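Local coordinates for ABC transporter, substrate binding protein (Mannopine) (Agrobacterium fabrum, PDB 5L9S) that serves as the periplasmic solute-binding protein of an ABC transporter and probably captures the opine mannopine for uptake, at residues W59-D64 with K252-W257; W149-A154 with R176-L181; A155-G160 with G230-G235; C273-Q278 with S282-E287. All coordinates share one frame; numbering follows the deposited sequence.

Contact 1. Residues W59-D64 with K252-W257; sequences WDLYLD and KLIEFW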
loop_
_atom_site.group_PDB
_atom_site.type_symbol
_atom_site.label_atom_id
_atom_site.label_comp_id
_atom_site.label_asym_id
_atom_site.label_seq_id
_atom_site.Cartn_x
_atom_site.Cartn_y
_atom_site.Cartn_z
ATOM N N TRP A 59 4.987 24.027 -1.250
ATOM C CA TRP A 59 4.097 22.915 -1.578
ATOM C C TRP A 59 2.771 22.953 -0.817
ATOM O O TRP A 59 2.725 23.401 0.328
ATOM C CB TRP A 59 4.795 21.577 -1.315
ATOM C CG TRP A 59 6.098 21.320 -2.013
ATOM C CD1 TRP A 59 6.710 22.094 -2.955
ATOM C CD2 TRP A 59 6.943 20.179 -1.817
ATOM N NE1 TRP A 59 7.895 21.513 -3.346
ATOM C CE2 TRP A 59 8.056 20.331 -2.675
ATOM C CE3 TRP A 59 6.861 19.029 -0.995
ATOM C CZ2 TRP A 59 9.094 19.395 -2.720
ATOM C CZ3 TRP A 59 7.878 18.086 -1.056
ATOM C CH2 TRP A 59 8.968 18.262 -1.925
ATOM N N ASP A 60 1.696 22.476 -1.462
ATOM C CA ASP A 60 0.351 22.400 -0.905
ATOM C C ASP A 60 0.031 20.967 -0.473
ATOM O O ASP A 60 -0.573 20.746 0.583
ATOM C CB ASP A 60 -0.683 22.843 -1.957
ATOM C CG ASP A 60 -0.561 24.285 -2.385
ATOM O OD1 ASP A 60 -0.863 25.165 -1.573
ATOM O OD2 ASP A 60 -0.224 24.529 -3.555
ATOM N N LEU A 61 0.388 19.992 -1.336
ATOM C CA LEU A 61 0.114 18.569 -1.137
ATOM C C LEU A 61 1.320 17.724 -1.458
ATOM O O LEU A 61 2.145 18.117 -2.273
ATOM C CB LEU A 61 -1.052 18.110 -2.038
ATOM C CG LEU A 61 -2.425 18.744 -1.867
ATOM C CD1 LEU A 61 -3.291 18.466 -3.070
ATOM C CD2 LEU A 61 -3.111 18.272 -0.605
ATOM N N TYR A 62 1.402 16.550 -0.838
ATOM C CA TYR A 62 2.410 15.527 -1.120
ATOM C C TYR A 62 1.864 14.131 -0.835
ATOM O O TYR A 62 0.938 13.984 -0.028
ATOM C CB TYR A 62 3.770 15.791 -0.438
ATOM C CG TYR A 62 3.844 15.499 1.045
ATOM C CD1 TYR A 62 3.378 16.417 1.981
ATOM C CD2 TYR A 62 4.429 14.325 1.517
ATOM C CE1 TYR A 62 3.470 16.166 3.356
ATOM C CE2 TYR A 62 4.512 14.056 2.886
ATOM C CZ TYR A 62 4.047 14.989 3.802
ATOM O OH TYR A 62 4.118 14.742 5.152
ATOM N N LEU A 63 2.385 13.121 -1.536
ATOM C CA LEU A 63 1.971 11.743 -1.292
ATOM C C LEU A 63 2.975 11.060 -0.372
ATOM O O LEU A 63 4.173 11.307 -0.468
ATOM C CB LEU A 63 1.844 10.935 -2.604
ATOM C CG LEU A 63 0.908 11.474 -3.691
ATOM C CD1 LEU A 63 1.059 10.672 -4.963
ATOM C CD2 LEU A 63 -0.553 11.456 -3.248
ATOM N N ASP A 64 2.497 10.174 0.495
ATOM C CA ASP A 64 3.336 9.353 1.377
ATOM C C ASP A 64 2.568 8.117 1.807
ATOM O O ASP A 64 1.343 8.141 1.802
ATOM C CB ASP A 64 3.824 10.141 2.615
ATOM C CG ASP A 64 5.197 9.714 3.139
ATOM O OD1 ASP A 64 5.658 8.595 2.781
ATOM O OD2 ASP A 64 5.809 10.496 3.901
ATOM N N LYS A 252 -9.822 21.055 -3.062
ATOM C CA LYS A 252 -10.705 20.882 -4.220
ATOM C C LYS A 252 -10.142 19.756 -5.081
ATOM O O LYS A 252 -10.904 19.001 -5.687
ATOM C CB LYS A 252 -10.759 22.183 -5.059
ATOM C CG LYS A 252 -11.634 23.285 -4.503
ATOM C CD LYS A 252 -11.857 24.330 -5.592
ATOM C CE LYS A 252 -12.211 25.695 -5.059
ATOM N NZ LYS A 252 -12.079 26.742 -6.106
ATOM N N LEU A 253 -8.792 19.669 -5.145
ATOM C CA LEU A 253 -8.057 18.644 -5.880
ATOM C C LEU A 253 -8.244 17.290 -5.199
ATOM O O LEU A 253 -8.409 16.281 -5.896
ATOM C CB LEU A 253 -6.568 19.023 -6.036
ATOM C CG LEU A 253 -5.679 18.046 -6.814
ATOM C CD1 LEU A 253 -6.113 17.902 -8.247
ATOM C CD2 LEU A 253 -4.258 18.464 -6.764
ATOM N N ILE A 254 -8.262 17.279 -3.840
ATOM C CA ILE A 254 -8.499 16.074 -3.041
ATOM C C ILE A 254 -9.939 15.577 -3.257
ATOM O O ILE A 254 -10.131 14.406 -3.588
ATOM C CB ILE A 254 -8.179 16.306 -1.542
ATOM C CG1 ILE A 254 -6.673 16.571 -1.327
ATOM C CG2 ILE A 254 -8.659 15.102 -0.699
ATOM C CD1 ILE A 254 -6.245 16.699 0.160
ATOM N N GLU A 255 -10.940 16.477 -3.079
ATOM C CA GLU A 255 -12.374 16.208 -3.259
ATOM C C GLU A 255 -12.631 15.653 -4.653
ATOM O O GLU A 255 -13.400 14.692 -4.787
ATOM C CB GLU A 255 -13.205 17.489 -3.036
ATOM C CG GLU A 255 -14.707 17.254 -2.897
ATOM C CD GLU A 255 -15.618 18.470 -2.901
ATOM O OE1 GLU A 255 -15.186 19.565 -2.467
ATOM O OE2 GLU A 255 -16.791 18.310 -3.307
ATOM N N PHE A 256 -11.947 16.234 -5.680
ATOM C CA PHE A 256 -12.034 15.807 -7.082
ATOM C C PHE A 256 -11.707 14.332 -7.227
ATOM O O PHE A 256 -12.409 13.635 -7.939
ATOM C CB PHE A 256 -11.117 16.646 -8.010
ATOM C CG PHE A 256 -11.301 16.360 -9.490
ATOM C CD1 PHE A 256 -12.337 16.951 -10.208
ATOM C CD2 PHE A 256 -10.453 15.483 -10.156
ATOM C CE1 PHE A 256 -12.522 16.663 -11.562
ATOM C CE2 PHE A 256 -10.638 15.200 -11.513
ATOM C CZ PHE A 256 -11.666 15.797 -12.208
ATOM N N TRP A 257 -10.635 13.874 -6.569
ATOM C CA TRP A 257 -10.177 12.492 -6.584
ATOM C C TRP A 257 -11.159 11.580 -5.867
ATOM O O TRP A 257 -11.583 10.575 -6.445
ATOM C CB TRP A 257 -8.777 12.387 -5.949
ATOM C CG TRP A 257 -8.307 10.972 -5.773
ATOM C CD1 TRP A 257 -8.361 10.219 -4.631
ATOM C CD2 TRP A 257 -7.780 10.122 -6.790
ATOM N NE1 TRP A 257 -7.916 8.947 -4.881
ATOM C CE2 TRP A 257 -7.544 8.857 -6.197
ATOM C CE3 TRP A 257 -7.495 10.297 -8.157
ATOM C CZ2 TRP A 257 -6.991 7.787 -6.912
ATOM C CZ3 TRP A 257 -6.929 9.245 -8.859
ATOM C CH2 TRP A 257 -6.650 8.016 -8.229
#
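The carbonyl O of Leu253 is held twice: the indole NE1 of Trp22 donates to it, and so, more weakly, does Trp257 N in the next turn of the helix, at 3.3 Å from Leu253 O. Toward the strand Leu253 and Ile254 present their apolar side chains. Leu61 answers both with its forked end. Its CD1 lies 3.8 Å from Leu253 CD2, while its other branch, CD2, approaches Ile254 CD1 to 3.6 Å and Ile254 CG1 to 4.0 Å. Leu61 carries CG opposite its carbonyl carbon (chi1 -61°), which sends the fork across to the helix. The fold here is the alpha/beta lobe of a periplasmic binding protein: strand 61-65 runs parallel to strand 4-9 and antiparallel to strand 224-240, and helix 247-258 packs on one face of that sheet. Helix 12-30 shares this side, receiving Leu63 on Tyr14 and Leu18 and Leu253 on Phe26. Trp59 and Tyr62 turn to another side, both resting on Val48 of helix 41-53. Ile254 reaches the strand through CG1, which stands opposite its own carbonyl carbon (chi1 -66°), and ends in the methyl that meets Leu61.

Contact 2. Residues W149-A154 with R176-L181; sequences WRVLAA and RKLDEL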
loop_
_atom_site.group_PDB
_atom_site.type_symbol
_atom_site.label_atom_id
_atom_site.label_comp_id
_atom_site.label_asym_id
_atom_site.label_seq_id
_atom_site.Cartn_x
_atom_site.Cartn_y
_atom_site.Cartn_z
ATOM N N TRP A 149 6.597 -6.101 10.058
ATOM C CA TRP A 149 5.233 -6.250 10.560
ATOM C C TRP A 149 4.343 -7.201 9.732
ATOM O O TRP A 149 3.567 -7.958 10.338
ATOM C CB TRP A 149 4.550 -4.892 10.801
ATOM C CG TRP A 149 4.054 -4.158 9.588
ATOM C CD1 TRP A 149 4.703 -3.171 8.890
ATOM C CD2 TRP A 149 2.770 -4.320 8.958
ATOM N NE1 TRP A 149 3.912 -2.724 7.858
ATOM C CE2 TRP A 149 2.717 -3.409 7.879
ATOM C CE3 TRP A 149 1.663 -5.166 9.188
ATOM C CZ2 TRP A 149 1.581 -3.279 7.076
ATOM C CZ3 TRP A 149 0.546 -5.041 8.380
ATOM C CH2 TRP A 149 0.498 -4.083 7.366
ATOM N N ARG A 150 4.462 -7.180 8.369
ATOM C CA ARG A 150 3.681 -8.047 7.481
ATOM C C ARG A 150 4.152 -9.498 7.550
ATOM O O ARG A 150 3.370 -10.402 7.320
ATOM C CB ARG A 150 3.772 -7.567 6.039
ATOM C CG ARG A 150 2.900 -6.387 5.671
ATOM C CD ARG A 150 3.158 -6.241 4.212
ATOM N NE ARG A 150 3.360 -4.871 3.742
ATOM C CZ ARG A 150 4.435 -4.131 3.964
ATOM N NH1 ARG A 150 5.404 -4.575 4.759
ATOM N NH2 ARG A 150 4.523 -2.917 3.454
ATOM N N VAL A 151 5.441 -9.720 7.791
ATOM C CA VAL A 151 6.003 -11.069 7.927
ATOM C C VAL A 151 5.497 -11.667 9.267
ATOM O O VAL A 151 5.071 -12.824 9.305
ATOM C CB VAL A 151 7.554 -11.068 7.806
ATOM C CG1 VAL A 151 8.156 -12.407 8.195
ATOM C CG2 VAL A 151 7.979 -10.705 6.394
ATOM N N LEU A 152 5.517 -10.851 10.340
ATOM C CA LEU A 152 5.044 -11.178 11.683
ATOM C C LEU A 152 3.541 -11.427 11.712
ATOM O O LEU A 152 3.102 -12.436 12.261
ATOM C CB LEU A 152 5.437 -10.050 12.666
ATOM C CG LEU A 152 6.959 -9.843 12.908
ATOM C CD1 LEU A 152 7.204 -8.704 13.869
ATOM C CD2 LEU A 152 7.614 -11.095 13.459
ATOM N N ALA A 153 2.751 -10.529 11.077
ATOM C CA ALA A 153 1.299 -10.677 10.926
ATOM C C ALA A 153 0.931 -11.929 10.084
ATOM O O ALA A 153 -0.053 -12.586 10.421
ATOM C CB ALA A 153 0.693 -9.414 10.327
ATOM N N ALA A 154 1.727 -12.292 9.036
ATOM C CA ALA A 154 1.487 -13.523 8.252
ATOM C C ALA A 154 1.687 -14.736 9.154
ATOM O O ALA A 154 0.895 -15.664 9.081
ATOM C CB ALA A 154 2.428 -13.611 7.055
ATOM N N ARG A 176 8.107 -17.062 17.271
ATOM C CA ARG A 176 8.039 -18.489 17.621
ATOM C C ARG A 176 7.565 -19.260 16.368
ATOM O O ARG A 176 8.178 -20.265 15.998
ATOM C CB ARG A 176 7.035 -18.691 18.772
ATOM C CG ARG A 176 7.528 -19.431 20.001
ATOM C CD ARG A 176 6.388 -19.496 21.027
ATOM N NE ARG A 176 6.335 -18.252 21.775
ATOM C CZ ARG A 176 5.249 -17.619 22.219
ATOM N NH1 ARG A 176 4.032 -18.106 21.979
ATOM N NH2 ARG A 176 5.372 -16.489 22.896
ATOM N N LYS A 177 6.511 -18.742 15.691
ATOM C CA LYS A 177 5.961 -19.327 14.471
ATOM C C LYS A 177 6.969 -19.263 13.315
ATOM O O LYS A 177 7.142 -20.272 12.615
ATOM C CB LYS A 177 4.603 -18.693 14.094
ATOM C CG LYS A 177 3.804 -19.431 12.990
ATOM C CD LYS A 177 3.171 -20.748 13.465
ATOM C CE LYS A 177 2.360 -21.440 12.403
ATOM N NZ LYS A 177 2.039 -22.840 12.787
ATOM N N LEU A 178 7.657 -18.092 13.140
ATOM C CA LEU A 178 8.671 -17.895 12.098
ATOM C C LEU A 178 9.812 -18.868 12.177
ATOM O O LEU A 178 10.300 -19.271 11.128
ATOM C CB LEU A 178 9.211 -16.477 12.060
ATOM C CG LEU A 178 8.465 -15.569 11.126
ATOM C CD1 LEU A 178 8.738 -14.126 11.441
ATOM C CD2 LEU A 178 8.779 -15.896 9.665
ATOM N N ASP A 179 10.236 -19.256 13.411
ATOM C CA ASP A 179 11.322 -20.214 13.669
ATOM C C ASP A 179 11.017 -21.598 13.078
ATOM O O ASP A 179 11.929 -22.247 12.564
ATOM C CB ASP A 179 11.667 -20.295 15.181
ATOM C CG ASP A 179 12.456 -19.120 15.776
ATOM O OD1 ASP A 179 13.467 -18.697 15.154
ATOM O OD2 ASP A 179 12.118 -18.690 16.911
ATOM N N GLU A 180 9.728 -22.022 13.101
ATOM C CA GLU A 180 9.261 -23.298 12.541
ATOM C C GLU A 180 9.489 -23.357 11.031
ATOM O O GLU A 180 9.757 -24.439 10.495
ATOM C CB GLU A 180 7.759 -23.495 12.783
ATOM C CG GLU A 180 7.331 -23.590 14.232
ATOM C CD GLU A 180 5.845 -23.842 14.426
ATOM O OE1 GLU A 180 5.363 -23.632 15.563
ATOM O OE2 GLU A 180 5.162 -24.238 13.449
ATOM N N LEU A 181 9.369 -22.203 10.354
ATOM C CA LEU A 181 9.490 -22.095 8.906
ATOM C C LEU A 181 10.870 -21.687 8.381
ATOM O O LEU A 181 11.208 -22.061 7.256
ATOM C CB LEU A 181 8.415 -21.117 8.381
ATOM C CG LEU A 181 8.073 -21.172 6.890
ATOM C CD1 LEU A 181 7.499 -22.543 6.489
ATOM C CD2 LEU A 181 7.110 -20.059 6.526
#
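Leu152 and Leu178 bring their two helices together, with CA atoms 7.6 Å apart, the nearest pair of CA atoms between 149-154 and 176-181. Leu178 makes the whole contact from its side. Its CD1 methyl is shared by two partners of the facing helix, lying 3.7 Å from Val151 CG1 and 3.8 Å from Leu152 CD2; its second methyl, CD2, also touches Val151 CG1, at 3.8 Å. The leucine meets both side chains at about a right angle, so the contact is made by methyl groups and not by chains lying alongside. In Val151 the methyl in use is the one opposite the backbone N (chi1 170°). Leu152 starts out pointing away from the other helix, and only its end comes back within reach. Polar groups stand apart from this apolar patch: Lys177 NZ pairs with Glu180 OE2 one turn along, a weak link at 3.5 Å, while Lys177 O accepts from Trp131 NE1. Helix 307-325 of the chain's C-terminal end packs against all three contact residues, placing Trp321 on Val151, Leu317 on Leu152 and Trp324 on Leu178, while Val151 also rests on the sheet through Phe142 and Pro143 of strand 140-143 and Gln208 of strand 206-210.

Contact 3. Residues A155-G160 with G230-G235; sequences ALLADG and GAFLVG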
loop_
_atom_site.group_PDB
_atom_site.type_symbol
_atom_site.label_atom_id
_atom_site.label_comp_id
_atom_site.label_asym_id
_atom_site.label_seq_id
_atom_site.Cartn_x
_atom_site.Cartn_y
_atom_site.Cartn_z
ATOM N N ALA A 155 2.706 -14.699 10.047
ATOM C CA ALA A 155 3.034 -15.774 10.998
ATOM C C ALA A 155 1.908 -15.967 11.971
ATOM O O ALA A 155 1.497 -17.101 12.208
ATOM C CB ALA A 155 4.328 -15.460 11.739
ATOM N N LEU A 156 1.371 -14.859 12.499
ATOM C CA LEU A 156 0.240 -14.856 13.438
ATOM C C LEU A 156 -1.034 -15.438 12.818
ATOM O O LEU A 156 -1.679 -16.266 13.446
ATOM C CB LEU A 156 -0.005 -13.450 14.009
ATOM C CG LEU A 156 1.049 -12.983 15.011
ATOM C CD1 LEU A 156 1.226 -11.459 14.955
ATOM C CD2 LEU A 156 0.741 -13.476 16.409
ATOM N N LEU A 157 -1.365 -15.044 11.580
ATOM C CA LEU A 157 -2.533 -15.545 10.851
ATOM C C LEU A 157 -2.415 -17.042 10.565
ATOM O O LEU A 157 -3.414 -17.772 10.663
ATOM C CB LEU A 157 -2.779 -14.735 9.560
ATOM C CG LEU A 157 -3.161 -13.240 9.746
ATOM C CD1 LEU A 157 -2.957 -12.463 8.469
ATOM C CD2 LEU A 157 -4.609 -13.055 10.252
ATOM N N ALA A 158 -1.167 -17.492 10.280
ATOM C CA ALA A 158 -0.774 -18.889 10.039
ATOM C C ALA A 158 -0.928 -19.680 11.302
ATOM O O ALA A 158 -1.297 -20.849 11.239
ATOM C CB ALA A 158 0.672 -18.955 9.580
ATOM N N ASP A 159 -0.661 -19.038 12.459
ATOM C CA ASP A 159 -0.781 -19.627 13.800
ATOM C C ASP A 159 -2.236 -19.632 14.343
ATOM O O ASP A 159 -2.453 -20.027 15.485
ATOM C CB ASP A 159 0.185 -18.936 14.792
ATOM C CG ASP A 159 0.655 -19.808 15.948
ATOM O OD1 ASP A 159 0.718 -21.061 15.776
ATOM O OD2 ASP A 159 1.011 -19.244 17.002
ATOM N N GLY A 160 -3.201 -19.204 13.529
ATOM C CA GLY A 160 -4.619 -19.237 13.869
ATOM C C GLY A 160 -5.232 -18.009 14.502
ATOM O O GLY A 160 -6.374 -18.076 14.959
ATOM N N GLY A 230 -5.960 -13.050 3.641
ATOM C CA GLY A 230 -4.983 -12.434 4.523
ATOM C C GLY A 230 -3.987 -11.534 3.812
ATOM O O GLY A 230 -2.914 -11.251 4.360
ATOM N N ALA A 231 -4.329 -11.066 2.586
ATOM C CA ALA A 231 -3.458 -10.153 1.835
ATOM C C ALA A 231 -3.364 -8.815 2.569
ATOM O O ALA A 231 -4.331 -8.378 3.176
ATOM C CB ALA A 231 -4.014 -9.931 0.435
ATOM N N PHE A 232 -2.196 -8.185 2.548
ATOM C CA PHE A 232 -1.998 -6.903 3.207
ATOM C C PHE A 232 -2.202 -5.752 2.213
ATOM O O PHE A 232 -1.435 -5.611 1.253
ATOM C CB PHE A 232 -0.633 -6.864 3.911
ATOM C CG PHE A 232 -0.430 -8.015 4.876
ATOM C CD1 PHE A 232 -0.909 -7.948 6.186
ATOM C CD2 PHE A 232 0.246 -9.168 4.479
ATOM C CE1 PHE A 232 -0.751 -9.026 7.065
ATOM C CE2 PHE A 232 0.415 -10.241 5.369
ATOM C CZ PHE A 232 -0.096 -10.167 6.648
ATOM N N LEU A 233 -3.268 -4.960 2.424
ATOM C CA LEU A 233 -3.598 -3.804 1.573
ATOM C C LEU A 233 -3.096 -2.536 2.195
ATOM O O LEU A 233 -3.663 -2.065 3.169
ATOM C CB LEU A 233 -5.098 -3.726 1.286
ATOM C CG LEU A 233 -5.510 -2.839 0.115
ATOM C CD1 LEU A 233 -5.104 -3.432 -1.220
ATOM C CD2 LEU A 233 -6.987 -2.574 0.144
ATOM N N VAL A 234 -1.976 -2.030 1.680
ATOM C CA VAL A 234 -1.286 -0.845 2.196
ATOM C C VAL A 234 -1.158 0.157 1.069
ATOM O O VAL A 234 -0.681 -0.177 -0.014
ATOM C CB VAL A 234 0.117 -1.208 2.803
ATOM C CG1 VAL A 234 0.786 0.005 3.449
ATOM C CG2 VAL A 234 0.014 -2.342 3.823
ATOM N N GLY A 235 -1.530 1.387 1.333
ATOM C CA GLY A 235 -1.395 2.409 0.308
ATOM C C GLY A 235 -0.781 3.729 0.714
ATOM O O GLY A 235 -0.099 3.848 1.740
#
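Leu157 reaches the strand through one methyl: its CD1 lies 4.1 Å from Phe232 CZ, meeting the ring obliquely. The two side chains come from opposite directions. Leu157 sets its CG opposite the carbonyl carbon (chi1 -65°), and the same methyl ends up 4.3 Å from Gly230 O. The better packed part is around this carbonyl, since Gly230 O sits 3.6 Å above the plane of the Phe232 ring, displaced toward its rim, and accepts a hydrogen bond from Trp127 NE1. The Trp127 and Phe232 rings also meet, with their planes about 30° apart. Gly230 stands at a corner of the chain with positive phi (70°), a conformation that favours glycine, and, lacking a side chain, it lets Leu157 CD1 come near the backbone. Farther along, the helix end is looser and turns to solvent: Gly160 closes the helix in a Schellman motif, its N bonded to Leu157 O at 3.2 Å, and Asp159 forms a salt bridge with Arg173. The contact between helix 149-158 and strand 224-240 thus rests on dispersion between one methyl and the Phe232 ring, which implies little directional preference, while the nearby carbonyl is satisfied by an indole outside the pair.

Contact 4. Residues C273-Q278 with S282-E287; sequences CTPPSQ and SQMSSE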
loop_
_atom_site.group_PDB
_atom_site.type_symbol
_atom_site.label_atom_id
_atom_site.label_comp_id
_atom_site.label_asym_id
_atom_site.label_seq_id
_atom_site.Cartn_x
_atom_site.Cartn_y
_atom_site.Cartn_z
ATOM N N CYS A 273 -3.425 -1.003 -8.953
ATOM C CA CYS A 273 -3.680 -0.795 -7.534
ATOM C C CYS A 273 -5.157 -0.804 -7.263
ATOM O O CYS A 273 -5.955 -0.814 -8.203
ATOM C CB CYS A 273 -3.029 0.498 -7.051
ATOM S SG CYS A 273 -3.224 1.902 -8.183
ATOM N N THR A 274 -5.518 -0.854 -5.969
ATOM C CA THR A 274 -6.888 -0.845 -5.483
ATOM C C THR A 274 -7.281 0.596 -5.144
ATOM O O THR A 274 -6.727 1.153 -4.195
ATOM C CB THR A 274 -7.008 -1.837 -4.309
ATOM O OG1 THR A 274 -6.773 -3.146 -4.829
ATOM C CG2 THR A 274 -8.363 -1.795 -3.601
ATOM N N PRO A 275 -8.230 1.212 -5.879
ATOM C CA PRO A 275 -8.666 2.580 -5.529
ATOM C C PRO A 275 -9.565 2.581 -4.284
ATOM O O PRO A 275 -10.170 1.526 -4.009
ATOM C CB PRO A 275 -9.421 3.048 -6.788
ATOM C CG PRO A 275 -9.915 1.814 -7.411
ATOM C CD PRO A 275 -8.983 0.686 -7.036
ATOM N N PRO A 276 -9.709 3.730 -3.540
ATOM C CA PRO A 276 -10.565 3.723 -2.338
ATOM C C PRO A 276 -12.073 3.586 -2.592
ATOM O O PRO A 276 -12.805 3.279 -1.670
ATOM C CB PRO A 276 -10.214 5.058 -1.660
ATOM C CG PRO A 276 -9.837 5.951 -2.777
ATOM C CD PRO A 276 -9.061 5.049 -3.701
ATOM N N SER A 277 -12.534 3.862 -3.823
ATOM C CA SER A 277 -13.936 3.796 -4.217
ATOM C C SER A 277 -14.315 2.379 -4.631
ATOM O O SER A 277 -13.595 1.738 -5.387
ATOM C CB SER A 277 -14.208 4.798 -5.342
ATOM O OG SER A 277 -15.498 4.691 -5.916
ATOM N N GLN A 278 -15.447 1.889 -4.137
ATOM C CA GLN A 278 -15.976 0.570 -4.489
ATOM C C GLN A 278 -16.501 0.560 -5.940
ATOM O O GLN A 278 -16.371 -0.462 -6.631
ATOM C CB GLN A 278 -17.047 0.160 -3.494
ATOM C CG GLN A 278 -16.434 -0.090 -2.120
ATOM C CD GLN A 278 -17.433 -0.645 -1.158
ATOM O OE1 GLN A 278 -17.873 -1.801 -1.279
ATOM N NE2 GLN A 278 -17.826 0.176 -0.194
ATOM N N SER A 282 -15.068 -1.809 -9.368
ATOM C CA SER A 282 -15.946 -2.524 -10.289
ATOM C C SER A 282 -15.953 -1.937 -11.714
ATOM O O SER A 282 -16.230 -2.660 -12.673
ATOM C CB SER A 282 -17.359 -2.557 -9.727
ATOM O OG SER A 282 -17.873 -1.240 -9.627
ATOM N N GLN A 283 -15.663 -0.635 -11.839
ATOM C CA GLN A 283 -15.633 0.137 -13.083
ATOM C C GLN A 283 -14.388 -0.131 -13.931
ATOM O O GLN A 283 -14.340 0.320 -15.083
ATOM C CB GLN A 283 -15.640 1.624 -12.734
ATOM C CG GLN A 283 -16.668 2.444 -13.452
ATOM C CD GLN A 283 -16.616 3.855 -12.941
ATOM O OE1 GLN A 283 -17.542 4.339 -12.285
ATOM N NE2 GLN A 283 -15.520 4.537 -13.222
ATOM N N MET A 284 -13.358 -0.789 -13.361
ATOM C CA MET A 284 -12.119 -1.068 -14.087
ATOM C C MET A 284 -12.317 -2.113 -15.167
ATOM O O MET A 284 -13.244 -2.921 -15.065
ATOM C CB MET A 284 -10.968 -1.442 -13.133
ATOM C CG MET A 284 -10.419 -0.236 -12.376
ATOM S SD MET A 284 -9.107 -0.482 -11.150
ATOM C CE MET A 284 -9.788 -1.737 -10.142
ATOM N N SER A 285 -11.462 -2.089 -16.222
ATOM C CA SER A 285 -11.510 -3.045 -17.337
ATOM C C SER A 285 -11.457 -4.471 -16.818
ATOM O O SER A 285 -10.856 -4.712 -15.770
ATOM C CB SER A 285 -10.355 -2.805 -18.301
ATOM O OG SER A 285 -9.114 -3.248 -17.776
ATOM N N SER A 286 -12.085 -5.408 -17.531
ATOM C CA SER A 286 -12.124 -6.820 -17.127
ATOM C C SER A 286 -10.724 -7.393 -16.856
ATOM O O SER A 286 -10.521 -8.059 -15.840
ATOM C CB SER A 286 -12.866 -7.660 -18.163
ATOM O OG SER A 286 -14.214 -7.237 -18.279
ATOM N N GLU A 287 -9.767 -7.084 -17.746
ATOM C CA GLU A 287 -8.367 -7.519 -17.689
ATOM C C GLU A 287 -7.667 -7.017 -16.433
ATOM O O GLU A 287 -6.890 -7.760 -15.832
ATOM C CB GLU A 287 -7.560 -7.150 -18.976
ATOM C CG GLU A 287 -8.208 -6.164 -19.951
ATOM C CD GLU A 287 -9.277 -6.717 -20.881
ATOM O OE1 GLU A 287 -10.200 -5.948 -21.239
ATOM O OE2 GLU A 287 -9.193 -7.911 -21.258
#
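Met284 carries the contact with Pro275, and its side chain can be followed outward from the backbone. CB points toward the 273-278 loop but meets nothing in it, and CG, set opposite the carbonyl carbon (chi1 -74°), likewise serves only to extend the chain. SD is the first atom to come near, 4.3 Å from Cys273 O. There the chain bends (chi3 -52°), turning CE to the proline ring, where it lies 4.0 Å from Pro275 CD. Leu292 packs on the methionine as well. A second, polar link sits at the other end of the contact: Ser282 N donates to Gln278 O over 3.3 Å at 161°, nearly straight but weak, an i to i+4 bond of the short helix 278-283. Ser282 OG lies 3.4 Å from the same Gln278 O, yet its hydrogen bond is with Lys279 O. Ser277 is the N-cap of this helix, its OG bonded to Asp93 and weakly to Ala280 N; Ser285 caps the following helix 286-289, its OG bonding Ala288 N. The loop is anchored on the far side by the Cys268-Cys273 disulfide, and Pro275 also rests on Gln264 of helix 261-271. The chemistry is thus divided: the disulfide ties the loop to helix 261-271 and serine side chains cap the first turns of the two short helices, whereas the apolar methionine end lies against the proline ring through van der Waals contact, which has little directional preference.

In the fold
Contacts 1 and 2 lie on opposite sides of the chain's centre, their own centres 36 Å apart, consistent with the two-lobed build of this family. Contacts 2 and 3 are neighbours, 10 Å between centres, and share helix 149-158: Ala153 CB touches Phe232 CE1 at 3.6 Å. Strand 224-240, which supplies contact 3, pairs with strand 61-65 of contact 1, so one sheet reaches both. Contact 4 touches contact 1 where Trp257 NE1 lies 4.1 Å from Pro276 CG, and contact 3 where Leu233 CD1 lies 4.0 Å from Thr274 CB. The model is the open, unliganded form, with no ligand from which distances to a binding site could be given.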